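Local coordinates for uncharacterized protein orp (Desulfovibrio gigas, PDB 2WFB) that probably binds a mixed molybdenum-copper sulphide cluster and is related to proteins that handle the nitrogenase iron-molybdenum cofactor, its cellular role remaining uncertain, at residues M4-L16 and A28-Y42. Sequence-based numbering, arbitrary orientation.
Sequences MQRIAVTAEGPGL and AGFVVVDAATMAAEY
Pro14 lies over one face of the Tyr42 ring, its puckered, aliphatic ring presenting C-H groups to the pi face in a CH-pi contact, CG 4.2 Å from the centroid and 15° off the normal. Ala11 CB, a single methyl, touches the ring near its plane at CE1 (4.2 Å) and also Val31 CG2 (3.8 Å). Gly29, having no side chain, leaves room for Tyr42 OH. On the other side of the sheet, the Phe30 ring turns an edge to Thr10 CG2, with CE1 3.8 Å away. At chi1 56° Thr10 points this methyl at Phe30, while OG1 bonds to Asp21 O and Thr73 OG1.

Strands 6-11 and 29-34 run antiparallel. From Ile7 N to Val33 O the N-H...O angle is 177°, whereas Gly29 N to Ala11 O is longer (3.2 Å) and bent. Beta-branched residues suit these strands: Val33 CG2 packs on Ile7 CB (3.8 Å), and its CG1 meets Leu16 CD2 (3.8 Å). Helix 100-108 covers Ile7, Val9 and Val33; helix 55-66 covers Ala8 and Phe30.

N-H and C=O groups bond each other in the Ile7-Val33, Val9-Val31 and Ala11-Gly29 pairs, strand 68-72 takes the far side of strand 6-11, and largely apolar surfaces face the helices.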
ATOM      1  N   MET A   4     -11.747   0.553  -6.195  1.00 29.06           N
ATOM      2  CA  MET A   4     -10.611   1.043  -6.978  1.00 27.18           C
ATOM      3  C   MET A   4     -10.076   2.434  -6.553  1.00 25.06           C
ATOM      4  O   MET A   4      -8.858   2.665  -6.563  1.00 25.31           O
ATOM      5  CB  MET A   4     -10.971   1.003  -8.471  1.00 28.15           C
ATOM      6  CG  MET A   4      -9.901   1.531  -9.375  1.00 28.29           C
ATOM      7  SD  MET A   4      -8.495   0.436  -9.504  1.00 31.65           S
ATOM      8  CE  MET A   4      -7.619   1.290 -10.824  1.00 26.57           C
ATOM      9  N   GLN A   5     -10.977   3.323  -6.158  1.00 22.74           N
ATOM     10  CA  GLN A   5     -10.617   4.668  -5.720  1.00 21.28           C
ATOM     11  C   GLN A   5     -10.195   4.776  -4.259  1.00 20.77           C
ATOM     12  O   GLN A   5     -10.034   5.879  -3.758  1.00 20.32           O
ATOM     13  CB  GLN A   5     -11.754   5.650  -5.991  1.00 21.40           C
ATOM     14  CG  GLN A   5     -11.968   5.957  -7.461  1.00 20.59           C
ATOM     15  CD  GLN A   5     -13.167   6.876  -7.692  1.00 20.33           C
ATOM     16  OE1 GLN A   5     -14.288   6.553  -7.295  1.00 18.68           O
ATOM     17  NE2 GLN A   5     -12.928   8.026  -8.324  1.00 18.55           N
ATOM     18  N   ARG A   6     -10.032   3.640  -3.570  1.00 20.23           N
ATOM     19  CA  ARG A   6      -9.394   3.634  -2.233  1.00 19.91           C
ATOM     20  C   ARG A   6      -7.962   3.187  -2.402  1.00 18.35           C
ATOM     21  O   ARG A   6      -7.677   2.024  -2.703  1.00 17.18           O
ATOM     22  CB  ARG A   6     -10.088   2.713  -1.223  1.00 20.70           C
ATOM     23  CG  ARG A   6     -11.559   2.626  -1.382  1.00 25.68           C
ATOM     24  CD  ARG A   6     -12.328   3.499  -0.423  1.00 36.50           C
ATOM     25  NE  ARG A   6     -13.383   2.678   0.181  1.00 41.81           N
ATOM     26  CZ  ARG A   6     -13.266   2.078   1.356  1.00 44.88           C
ATOM     27  NH1 ARG A   6     -12.155   2.248   2.070  1.00 46.86           N
ATOM     28  NH2 ARG A   6     -14.253   1.323   1.819  1.00 45.66           N
ATOM     29  N   ILE A   7      -7.075   4.151  -2.242  1.00 17.65           N
ATOM     30  CA  ILE A   7      -5.662   3.968  -2.537  1.00 16.34           C
ATOM     31  C   ILE A   7      -4.920   3.829  -1.205  1.00 15.53           C
ATOM     32  O   ILE A   7      -4.944   4.744  -0.407  1.00 15.49           O
ATOM     33  CB  ILE A   7      -5.110   5.162  -3.328  1.00 16.17           C
ATOM     34  CG1 ILE A   7      -5.950   5.399  -4.600  1.00 16.77           C
ATOM     35  CG2 ILE A   7      -3.624   4.923  -3.618  1.00 15.52           C
ATOM     36  CD1 ILE A   7      -5.709   6.739  -5.302  1.00 19.79           C
ATOM     37  N   ALA A   8      -4.307   2.665  -0.969  1.00 14.50           N
ATOM     38  CA  ALA A   8      -3.469   2.464   0.200  1.00 14.74           C
ATOM     39  C   ALA A   8      -2.009   2.762  -0.152  1.00 14.04           C
ATOM     40  O   ALA A   8      -1.520   2.376  -1.196  1.00 15.00           O
ATOM     41  CB  ALA A   8      -3.600   1.049   0.723  1.00 13.44           C
ATOM     42  N   VAL A   9      -1.325   3.469   0.726  1.00 13.69           N
ATOM     43  CA  VAL A   9       0.070   3.783   0.496  1.00 12.99           C
ATOM     44  C   VAL A   9       0.820   3.370   1.757  1.00 13.36           C
ATOM     45  O   VAL A   9       0.444   3.798   2.842  1.00 12.76           O
ATOM     46  CB  VAL A   9       0.292   5.286   0.227  1.00 13.25           C
ATOM     47  CG1 VAL A   9       1.772   5.564  -0.115  1.00 13.80           C
ATOM     48  CG2 VAL A   9      -0.595   5.800  -0.907  1.00  9.62           C
ATOM     49  N   THR A  10       1.867   2.546   1.611  1.00 12.76           N
ATOM     50  CA  THR A  10       2.720   2.175   2.753  1.00 13.60           C
ATOM     51  C   THR A  10       3.363   3.408   3.376  1.00 14.39           C
ATOM     52  O   THR A  10       3.856   4.287   2.675  1.00 13.95           O
ATOM     53  CB  THR A  10       3.791   1.146   2.388  1.00 13.44           C
ATOM     54  OG1 THR A  10       4.578   1.642   1.293  1.00 13.88           O
ATOM     55  CG2 THR A  10       3.139  -0.166   1.973  1.00 15.48           C
ATOM     56  N   ALA A  11       3.326   3.482   4.707  1.00 15.09           N
ATOM     57  CA  ALA A  11       3.653   4.715   5.393  1.00 15.72           C
ATOM     58  C   ALA A  11       4.454   4.441   6.658  1.00 17.11           C
ATOM     59  O   ALA A  11       4.329   3.384   7.275  1.00 16.84           O
ATOM     60  CB  ALA A  11       2.394   5.483   5.714  1.00 14.26           C
ATOM     61  N   GLU A  12       5.272   5.412   7.038  1.00 18.52           N
ATOM     62  CA  GLU A  12       6.152   5.279   8.179  1.00 20.75           C
ATOM     63  C   GLU A  12       5.445   5.757   9.452  1.00 22.42           C
ATOM     64  O   GLU A  12       5.968   5.613  10.559  1.00 23.73           O
ATOM     65  CB  GLU A  12       7.491   6.013   7.877  1.00 21.19           C
ATOM     66  CG  GLU A  12       8.437   5.145   6.994  1.00 23.03           C
ATOM     67  CD  GLU A  12       9.345   5.913   6.041  1.00 26.38           C
ATOM     68  OE1 GLU A  12       9.422   7.152   6.110  1.00 26.69           O
ATOM     69  OE2 GLU A  12      10.012   5.257   5.215  1.00 26.18           O
ATOM     70  N   GLY A  13       4.220   6.254   9.279  1.00 22.99           N
ATOM     71  CA  GLY A  13       3.395   6.849  10.325  1.00 23.23           C
ATOM     72  C   GLY A  13       2.290   7.695   9.672  1.00 24.07           C
ATOM     73  O   GLY A  13       2.177   7.745   8.439  1.00 23.04           O
ATOM     74  N   PRO A  14       1.469   8.372  10.486  1.00 24.43           N
ATOM     75  CA  PRO A  14       0.310   9.121   9.940  1.00 24.76           C
ATOM     76  C   PRO A  14       0.704  10.403   9.187  1.00 24.83           C
ATOM     77  O   PRO A  14       1.768  10.947   9.442  1.00 25.29           O
ATOM     78  CB  PRO A  14      -0.525   9.471  11.187  1.00 25.06           C
ATOM     79  CG  PRO A  14       0.120   8.738  12.354  1.00 25.24           C
ATOM     80  CD  PRO A  14       1.535   8.405  11.958  1.00 24.82           C
ATOM     81  N   GLY A  15      -0.137  10.861   8.258  1.00 24.83           N
ATOM     82  CA  GLY A  15       0.076  12.146   7.598  1.00 24.32           C
ATOM     83  C   GLY A  15       0.312  12.036   6.109  1.00 24.46           C
ATOM     84  O   GLY A  15       1.011  11.135   5.650  1.00 24.94           O
ATOM     85  N   LEU A  16      -0.252  12.971   5.353  1.00 23.72           N
ATOM     86  CA  LEU A  16      -0.108  12.959   3.909  1.00 23.58           C
ATOM     87  C   LEU A  16       1.274  13.379   3.433  1.00 22.83           C
ATOM     88  O   LEU A  16       1.667  13.075   2.320  1.00 22.79           O
ATOM     89  CB  LEU A  16      -1.190  13.825   3.258  1.00 24.33           C
ATOM     90  CG  LEU A  16      -2.600  13.207   3.201  1.00 25.24           C
ATOM     91  CD1 LEU A  16      -3.610  14.249   2.748  1.00 26.29           C
ATOM     92  CD2 LEU A  16      -2.635  12.000   2.278  1.00 24.61           C
ATOM     93  N   ALA A  28       5.162   0.467   8.845  1.00 13.14           N
ATOM     94  CA  ALA A  28       4.508   0.921  10.104  1.00 13.78           C
ATOM     95  C   ALA A  28       2.962   0.910   9.967  1.00 13.80           C
ATOM     96  O   ALA A  28       2.232   0.588  10.912  1.00 13.06           O
ATOM     97  CB  ALA A  28       5.027   2.337  10.532  1.00 13.24           C
ATOM     98  N   GLY A  29       2.483   1.254   8.774  1.00 13.19           N
ATOM     99  CA  GLY A  29       1.064   1.344   8.518  1.00 12.87           C
ATOM    100  C   GLY A  29       0.819   1.786   7.090  1.00 13.14           C
ATOM    101  O   GLY A  29       1.742   1.812   6.268  1.00 12.60           O
ATOM    102  N   PHE A  30      -0.434   2.145   6.812  1.00 13.16           N
ATOM    103  CA  PHE A  30      -0.903   2.521   5.479  1.00 13.42           C
ATOM    104  C   PHE A  30      -1.761   3.737   5.628  1.00 13.87           C
ATOM    105  O   PHE A  30      -2.663   3.761   6.463  1.00 14.11           O
ATOM    106  CB  PHE A  30      -1.769   1.422   4.841  1.00 13.19           C
ATOM    107  CG  PHE A  30      -1.170   0.052   4.933  1.00 14.00           C
ATOM    108  CD1 PHE A  30      -0.150  -0.329   4.086  1.00 15.92           C
ATOM    109  CD2 PHE A  30      -1.620  -0.849   5.888  1.00 15.83           C
ATOM    110  CE1 PHE A  30       0.435  -1.597   4.188  1.00 17.98           C
ATOM    111  CE2 PHE A  30      -1.039  -2.118   5.986  1.00 19.75           C
ATOM    112  CZ  PHE A  30      -0.021  -2.485   5.128  1.00 19.33           C
ATOM    113  N   VAL A  31      -1.475   4.754   4.833  1.00 14.16           N
ATOM    114  CA  VAL A  31      -2.389   5.863   4.684  1.00 15.38           C
ATOM    115  C   VAL A  31      -3.318   5.473   3.537  1.00 16.40           C
ATOM    116  O   VAL A  31      -2.866   5.239   2.414  1.00 16.98           O
ATOM    117  CB  VAL A  31      -1.654   7.181   4.373  1.00 15.55           C
ATOM    118  CG1 VAL A  31      -2.666   8.308   4.030  1.00 16.46           C
ATOM    119  CG2 VAL A  31      -0.816   7.601   5.539  1.00 14.98           C
ATOM    120  N   VAL A  32      -4.607   5.363   3.840  1.00 17.33           N
ATOM    121  CA  VAL A  32      -5.614   4.969   2.865  1.00 18.56           C
ATOM    122  C   VAL A  32      -6.406   6.211   2.446  1.00 19.95           C
ATOM    123  O   VAL A  32      -6.984   6.874   3.299  1.00 19.70           O
ATOM    124  CB  VAL A  32      -6.593   3.944   3.456  1.00 18.06           C
ATOM    125  CG1 VAL A  32      -7.607   3.506   2.373  1.00 18.01           C
ATOM    126  CG2 VAL A  32      -5.839   2.748   4.014  1.00 19.02           C
ATOM    127  N   VAL A  33      -6.425   6.521   1.153  1.00 22.04           N
ATOM    128  CA  VAL A  33      -7.056   7.768   0.673  1.00 25.45           C
ATOM    129  C   VAL A  33      -8.127   7.485  -0.368  1.00 27.65           C
ATOM    130  O   VAL A  33      -7.970   6.602  -1.218  1.00 27.67           O
ATOM    131  CB  VAL A  33      -6.033   8.786   0.058  1.00 25.52           C
ATOM    132  CG1 VAL A  33      -5.114   9.336   1.107  1.00 26.95           C
ATOM    133  CG2 VAL A  33      -5.207   8.134  -0.989  1.00 26.66           C
ATOM    134  N   ASP A  34      -9.220   8.236  -0.292  1.00 30.19           N
ATOM    135  CA  ASP A  34     -10.271   8.156  -1.285  1.00 32.80           C
ATOM    136  C   ASP A  34      -9.923   9.143  -2.391  1.00 33.46           C
ATOM    137  O   ASP A  34      -9.941  10.358  -2.153  1.00 33.86           O
ATOM    138  CB  ASP A  34     -11.590   8.544  -0.641  1.00 33.72           C
ATOM    139  CG  ASP A  34     -12.798   8.243  -1.517  1.00 37.02           C
ATOM    140  OD1 ASP A  34     -12.674   8.044  -2.753  1.00 38.32           O
ATOM    141  OD2 ASP A  34     -13.905   8.217  -0.938  1.00 42.21           O
ATOM    142  N   ALA A  35      -9.606   8.625  -3.583  1.00 34.45           N
ATOM    143  CA  ALA A  35      -9.145   9.447  -4.724  1.00 35.99           C
ATOM    144  C   ALA A  35     -10.074  10.639  -5.027  1.00 37.54           C
ATOM    145  O   ALA A  35      -9.631  11.697  -5.473  1.00 38.04           O
ATOM    146  CB  ALA A  35      -8.934   8.591  -5.950  1.00 34.81           C
ATOM    147  N   ALA A  36     -11.360  10.427  -4.799  1.00 39.54           N
ATOM    148  CA  ALA A  36     -12.369  11.477  -4.753  1.00 42.04           C
ATOM    149  C   ALA A  36     -13.376  10.907  -3.780  1.00 43.27           C
ATOM    150  O   ALA A  36     -14.265  10.162  -4.240  1.00 44.32           O
ATOM    151  CB  ALA A  36     -13.028  11.637  -6.102  1.00 42.01           C
ATOM    152  N   THR A  37     -13.328  11.239  -2.474  1.00 43.81           N
ATOM    153  CA  THR A  37     -12.929  12.538  -1.835  1.00 44.07           C
ATOM    154  C   THR A  37     -11.825  13.520  -2.308  1.00 43.61           C
ATOM    155  O   THR A  37     -11.893  13.941  -3.474  1.00 44.40           O
ATOM    156  CB  THR A  37     -13.031  12.460  -0.324  1.00 44.43           C
ATOM    157  OG1 THR A  37     -13.841  11.325   0.035  1.00 45.37           O
ATOM    158  CG2 THR A  37     -13.674  13.735   0.195  1.00 45.06           C
ATOM    159  N   MET A  38     -10.800  13.896  -1.514  1.00 42.45           N
ATOM    160  CA  MET A  38      -9.747  13.076  -0.873  1.00 40.88           C
ATOM    161  C   MET A  38      -9.678  12.902   0.666  1.00 38.75           C
ATOM    162  O   MET A  38      -8.763  13.402   1.326  1.00 38.94           O
ATOM    163  CB  MET A  38      -8.421  13.720  -1.333  1.00 41.38           C
ATOM    164  CG  MET A  38      -7.211  12.804  -1.462  1.00 44.66           C
ATOM    165  SD  MET A  38      -5.994  13.358  -2.716  1.00 49.84           S
ATOM    166  CE  MET A  38      -4.471  13.062  -1.808  1.00 47.77           C
ATOM    167  N   ALA A  39     -10.603  12.158   1.240  1.00 36.23           N
ATOM    168  CA  ALA A  39     -10.500  11.804   2.643  1.00 33.89           C
ATOM    169  C   ALA A  39      -9.382  10.758   2.838  1.00 32.31           C
ATOM    170  O   ALA A  39      -9.128   9.939   1.956  1.00 31.66           O
ATOM    171  CB  ALA A  39     -11.826  11.284   3.152  1.00 33.71           C
ATOM    172  N   ALA A  40      -8.712  10.816   3.987  1.00 30.38           N
ATOM    173  CA  ALA A  40      -7.636   9.884   4.323  1.00 28.40           C
ATOM    174  C   ALA A  40      -7.736   9.347   5.756  1.00 27.21           C
ATOM    175  O   ALA A  40      -8.168  10.055   6.660  1.00 27.35           O
ATOM    176  CB  ALA A  40      -6.290  10.564   4.107  1.00 28.30           C
ATOM    177  N   GLU A  41      -7.337   8.097   5.966  1.00 24.92           N
ATOM    178  CA  GLU A  41      -7.192   7.561   7.316  1.00 23.24           C
ATOM    179  C   GLU A  41      -5.839   6.857   7.416  1.00 21.76           C
ATOM    180  O   GLU A  41      -5.248   6.511   6.397  1.00 21.66           O
ATOM    181  CB  GLU A  41      -8.331   6.585   7.664  1.00 23.82           C
ATOM    182  CG  GLU A  41      -8.436   5.391   6.721  1.00 26.23           C
ATOM    183  CD  GLU A  41      -9.391   4.279   7.189  1.00 30.87           C
ATOM    184  OE1 GLU A  41      -9.530   3.279   6.432  1.00 33.69           O
ATOM    185  OE2 GLU A  41      -9.988   4.398   8.282  1.00 29.67           O
ATOM    186  N   TYR A  42      -5.355   6.659   8.638  1.00 19.96           N
ATOM    187  CA  TYR A  42      -4.155   5.882   8.882  1.00 19.07           C
ATOM    188  C   TYR A  42      -4.512   4.531   9.493  1.00 18.49           C
ATOM    189  O   TYR A  42      -5.198   4.461  10.517  1.00 19.14           O
ATOM    190  CB  TYR A  42      -3.163   6.663   9.764  1.00 19.03           C
ATOM    191  CG  TYR A  42      -1.898   5.899  10.062  1.00 18.09           C
ATOM    192  CD1 TYR A  42      -0.892   5.792   9.112  1.00 20.64           C
ATOM    193  CD2 TYR A  42      -1.717   5.276  11.293  1.00 21.17           C
ATOM    194  CE1 TYR A  42       0.279   5.083   9.375  1.00 21.14           C
ATOM    195  CE2 TYR A  42      -0.568   4.557  11.573  1.00 20.91           C
ATOM    196  CZ  TYR A  42       0.426   4.468  10.612  1.00 22.44           C
ATOM    197  OH  TYR A  42       1.564   3.771  10.894  1.00 23.18           O
TER